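Local structure of hypothetical protein TM1553 (Thermotoga maritima, 1VRM) at residues A[38-41]-A[42-45]; A[250-253]-A[254-257]. The protein probably acts as an ApbE-type flavin transferase that moves FMN from FAD onto other proteins. One frame throughout, in Å; residues are numbered along the deposited sequence.

How the interactions relate
The two contacts come in series along the chain, and both are local: each is one continuous stretch folded on itself. Interaction 1 starts helix 41-58, just after strand 28-35; interaction 2 is a loop between strands 245-248 and 262-269. Strands 28-35 and 262-269 belong to the same antiparallel sheet, so the contacts lie at connections next to a shared framework. The centres of interactions 1 and 2 are 42 Å apart, on opposite sides of the centre of the chain. The nearest atoms of interactions 1 and 2 are about 27 Å apart, which excludes direct contact. Interaction 1 is therefore a peripheral helix start, whereas interaction 2 is a largely buried turn beside a bound unidentified molecule.

Interaction 1 of 2, residues A[38-41]-A[42-45]; sequences KINP and RTIA
The side-chain amide of Asn40 presents one face to the first turn of the helix: Arg42 N and CB and Thr43 OG1 all lie on that same side of its plane. Arg42 N is 2.9 Å from Asn40 OD1, a capping bond whose donor stands above the carbonyl plane, 66° out of it. On the same face, Asn40 ND2 lies 3.8 Å from Arg42 CB. CG of Asn40 stands anti to its own backbone N (chi1 178°), which swings the amide back over the helix start. The Arg42 guanidinium leads away from it.

Asn40 is thus the N-cap of helix 41-58, and the residue before it meets the helix in a hydrophobic staple: Ile39 CG2 packs 3.9 Å from Ile44 CG1, the two side chains crossing at about a right angle. Phe181 of helix 166-181 touches both isoleucines. Asn40 O receives two weak bonds, from Thr43 N at 2.9 Å and from Ile44 N at 3.3 Å. The first short, straight i to i+4 bond is Ala45 N to Pro41 O, 2.9 Å long with 171° at the hydrogen, while Ala45 CB faces Tyr19 and Leu21 of strand 19-25.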
loop_
_atom_site.group_PDB
_atom_site.type_symbol
_atom_site.label_atom_id
_atom_site.label_comp_id
_atom_site.label_asym_id
_atom_site.label_seq_id
_atom_site.Cartn_x
_atom_site.Cartn_y
_atom_site.Cartn_z
ATOM N N LYS A 38 -3.806 23.339 20.225
ATOM C CA LYS A 38 -2.693 24.233 19.958
ATOM C C LYS A 38 -2.788 24.970 18.626
ATOM O O LYS A 38 -2.483 26.172 18.536
ATOM C CB LYS A 38 -1.400 23.471 20.019
ATOM C CG LYS A 38 -0.160 24.299 19.905
ATOM C CD LYS A 38 1.060 23.395 19.744
ATOM C CE LYS A 38 2.317 24.162 19.544
ATOM N NZ LYS A 38 3.408 23.219 19.189
ATOM N N ILE A 39 -3.176 24.229 17.597
ATOM C CA ILE A 39 -3.266 24.718 16.221
ATOM C C ILE A 39 -4.649 24.341 15.703
ATOM O O ILE A 39 -5.118 23.257 15.971
ATOM C CB ILE A 39 -2.200 24.026 15.350
ATOM C CG1 ILE A 39 -0.773 24.340 15.818
ATOM C CG2 ILE A 39 -2.368 24.382 13.859
ATOM C CD1 ILE A 39 -0.444 25.808 15.716
ATOM N N ASN A 40 -5.302 25.216 14.954
ATOM C CA ASN A 40 -6.579 24.880 14.380
ATOM C C ASN A 40 -6.485 23.527 13.639
ATOM O O ASN A 40 -5.705 23.369 12.703
ATOM C CB ASN A 40 -6.956 26.014 13.417
ATOM C CG ASN A 40 -8.260 25.787 12.684
ATOM O OD1 ASN A 40 -9.027 24.808 12.867
ATOM N ND2 ASN A 40 -8.516 26.711 11.757
ATOM N N PRO A 41 -7.307 22.541 14.011
ATOM C CA PRO A 41 -7.257 21.280 13.284
ATOM C C PRO A 41 -7.494 21.405 11.784
ATOM O O PRO A 41 -7.018 20.536 11.039
ATOM C CB PRO A 41 -8.380 20.474 13.940
ATOM C CG PRO A 41 -8.415 21.026 15.296
ATOM C CD PRO A 41 -8.249 22.479 15.138
ATOM N N ARG A 42 -8.232 22.414 11.338
ATOM C CA ARG A 42 -8.442 22.585 9.881
ATOM C C ARG A 42 -7.137 22.887 9.159
ATOM O O ARG A 42 -6.956 22.471 8.020
ATOM C CB ARG A 42 -9.459 23.685 9.596
ATOM C CG ARG A 42 -10.766 23.347 10.237
ATOM C CD ARG A 42 -11.979 23.944 9.491
ATOM N NE ARG A 42 -13.143 23.847 10.348
ATOM C CZ ARG A 42 -14.383 24.140 9.964
ATOM N NH1 ARG A 42 -14.637 24.554 8.733
ATOM N NH2 ARG A 42 -15.386 24.023 10.829
ATOM N N THR A 43 -6.240 23.595 9.826
ATOM C CA THR A 43 -4.893 23.880 9.308
ATOM C C THR A 43 -4.058 22.584 9.210
ATOM O O THR A 43 -3.455 22.289 8.187
ATOM C CB THR A 43 -4.128 24.901 10.173
ATOM O OG1 THR A 43 -4.810 26.173 10.150
ATOM C CG2 THR A 43 -2.675 25.102 9.703
ATOM N N ILE A 44 -4.033 21.815 10.294
ATOM C CA ILE A 44 -3.320 20.528 10.266
ATOM C C ILE A 44 -3.886 19.621 9.167
ATOM O O ILE A 44 -3.152 19.076 8.345
ATOM C CB ILE A 44 -3.406 19.804 11.622
ATOM C CG1 ILE A 44 -2.848 20.710 12.742
ATOM C CG2 ILE A 44 -2.735 18.432 11.541
ATOM C CD1 ILE A 44 -2.942 20.188 14.134
ATOM N N ALA A 45 -5.204 19.467 9.070
ATOM C CA ALA A 45 -5.806 18.652 8.031
ATOM C C ALA A 45 -5.480 19.127 6.614
ATOM O O ALA A 45 -5.251 18.329 5.709
ATOM C CB ALA A 45 -7.300 18.551 8.254
#

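Interaction 2 of 2, residues A[250-253]-A[254-257]; sequences ILDP and STGY
A hairpin-like loop between strands 245-248 and 262-269 turns about Asp252, which holds it through both its backbone and its carboxylate. The ends meet where Asp252 N donates to Tyr257 O (2.9 Å), and the four residues between them run through three right-handed helical conformations to the left-handed Gly256 (phi 80°). Inside the loop Asp252 O takes two bonds: Gly256 N comes nearly end-on to the carbonyl at 2.8 Å, whereas Thr255 N, at 3.0 Å, sits above its plane.

CG of Asp252 extends anti to the backbone N (chi1 -176°), and OD1 is thereby brought over Ser254. Both Ser254 N (2.9 Å from Asp252 OD1) and Ser254 OG (2.8 Å from Asp252 OD1) approach from one face of the carboxylate; the backbone bond makes an Asx turn. OD2 has a separate mate, a salt bridge to Lys288 of helix 272-296. With an alanine in place of Asp252, Lys288 would probably lose this carboxylate mate and the Ser254 hydroxyl be set free to turn. Thr255 CG2 lies 3.7 Å from Asp252 OD2, and Thr255 OG1 accepts from Tyr257 N (3.1 Å) in an ST turn.

Leu251 CD2 packs 3.8 Å from Tyr257 C, and the same side chain touches Trp114, whose NE1 bonds Gly256 O. An unidentified molecule bonds Leu251 O and lies close to Pro253, consistent with a pocket here. The Asp-Pro-Ser-Thr-Gly sequence of this turn matches the DP-x-TG signature of ApbE proteins.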
loop_
_atom_site.group_PDB
_atom_site.type_symbol
_atom_site.label_atom_id
_atom_site.label_comp_id
_atom_site.label_asym_id
_atom_site.label_seq_id
_atom_site.Cartn_x
_atom_site.Cartn_y
_atom_site.Cartn_z
ATOM N N ILE A 250 -3.690 -6.970 -7.809
ATOM C CA ILE A 250 -2.626 -7.553 -6.962
ATOM C C ILE A 250 -2.036 -8.747 -7.694
ATOM O O ILE A 250 -2.391 -9.914 -7.513
ATOM C CB ILE A 250 -3.069 -7.939 -5.560
ATOM C CG1 ILE A 250 -3.825 -6.781 -4.910
ATOM C CG2 ILE A 250 -1.835 -8.318 -4.703
ATOM C CD1 ILE A 250 -4.503 -7.143 -3.600
ATOM N N LEU A 251 -1.065 -8.426 -8.546
ATOM C CA LEU A 251 -0.407 -9.462 -9.341
ATOM C C LEU A 251 0.640 -10.195 -8.528
ATOM O O LEU A 251 1.338 -9.601 -7.690
ATOM C CB LEU A 251 0.240 -8.820 -10.582
ATOM C CG LEU A 251 -0.680 -7.986 -11.480
ATOM C CD1 LEU A 251 0.050 -7.406 -12.734
ATOM C CD2 LEU A 251 -1.871 -8.750 -11.959
ATOM N N ASP A 252 0.733 -11.484 -8.746
ATOM C CA ASP A 252 1.870 -12.284 -8.270
ATOM C C ASP A 252 3.068 -11.967 -9.197
ATOM O O ASP A 252 3.068 -12.304 -10.364
ATOM C CB ASP A 252 1.502 -13.761 -8.297
ATOM C CG ASP A 252 2.604 -14.642 -7.727
ATOM O OD1 ASP A 252 3.788 -14.202 -7.698
ATOM O OD2 ASP A 252 2.266 -15.792 -7.347
ATOM N N PRO A 253 4.101 -11.294 -8.654
ATOM C CA PRO A 253 5.197 -10.948 -9.553
ATOM C C PRO A 253 5.948 -12.103 -10.181
ATOM O O PRO A 253 6.632 -11.880 -11.198
ATOM C CB PRO A 253 6.156 -10.144 -8.649
ATOM C CG PRO A 253 5.265 -9.587 -7.599
ATOM C CD PRO A 253 4.337 -10.721 -7.316
ATOM N N SER A 254 5.782 -13.310 -9.647
ATOM C CA SER A 254 6.482 -14.485 -10.196
ATOM C C SER A 254 5.682 -15.110 -11.332
ATOM O O SER A 254 6.250 -15.863 -12.113
ATOM C CB SER A 254 6.751 -15.518 -9.089
ATOM O OG SER A 254 5.535 -16.110 -8.635
ATOM N N THR A 255 4.374 -14.827 -11.429
ATOM C CA THR A 255 3.543 -15.428 -12.477
ATOM C C THR A 255 3.000 -14.425 -13.490
ATOM O O THR A 255 2.685 -14.793 -14.627
ATOM C CB THR A 255 2.327 -16.149 -11.899
ATOM O OG1 THR A 255 1.338 -15.224 -11.452
ATOM C CG2 THR A 255 2.773 -17.064 -10.775
ATOM N N GLY A 256 2.859 -13.181 -13.047
ATOM C CA GLY A 256 2.253 -12.145 -13.892
ATOM C C GLY A 256 0.735 -12.139 -13.970
ATOM O O GLY A 256 0.181 -11.365 -14.732
ATOM N N TYR A 257 0.068 -12.970 -13.159
ATOM C CA TYR A 257 -1.386 -13.030 -13.108
ATOM C C TYR A 257 -1.837 -12.547 -11.701
ATOM O O TYR A 257 -1.043 -12.581 -10.732
ATOM C CB TYR A 257 -1.899 -14.449 -13.361
ATOM C CG TYR A 257 -1.806 -14.922 -14.786
ATOM C CD1 TYR A 257 -0.663 -15.559 -15.256
ATOM C CD2 TYR A 257 -2.860 -14.690 -15.655
ATOM C CE1 TYR A 257 -0.595 -15.997 -16.608
ATOM C CE2 TYR A 257 -2.803 -15.111 -16.998
ATOM C CZ TYR A 257 -1.665 -15.762 -17.452
ATOM O OH TYR A 257 -1.627 -16.165 -18.797
#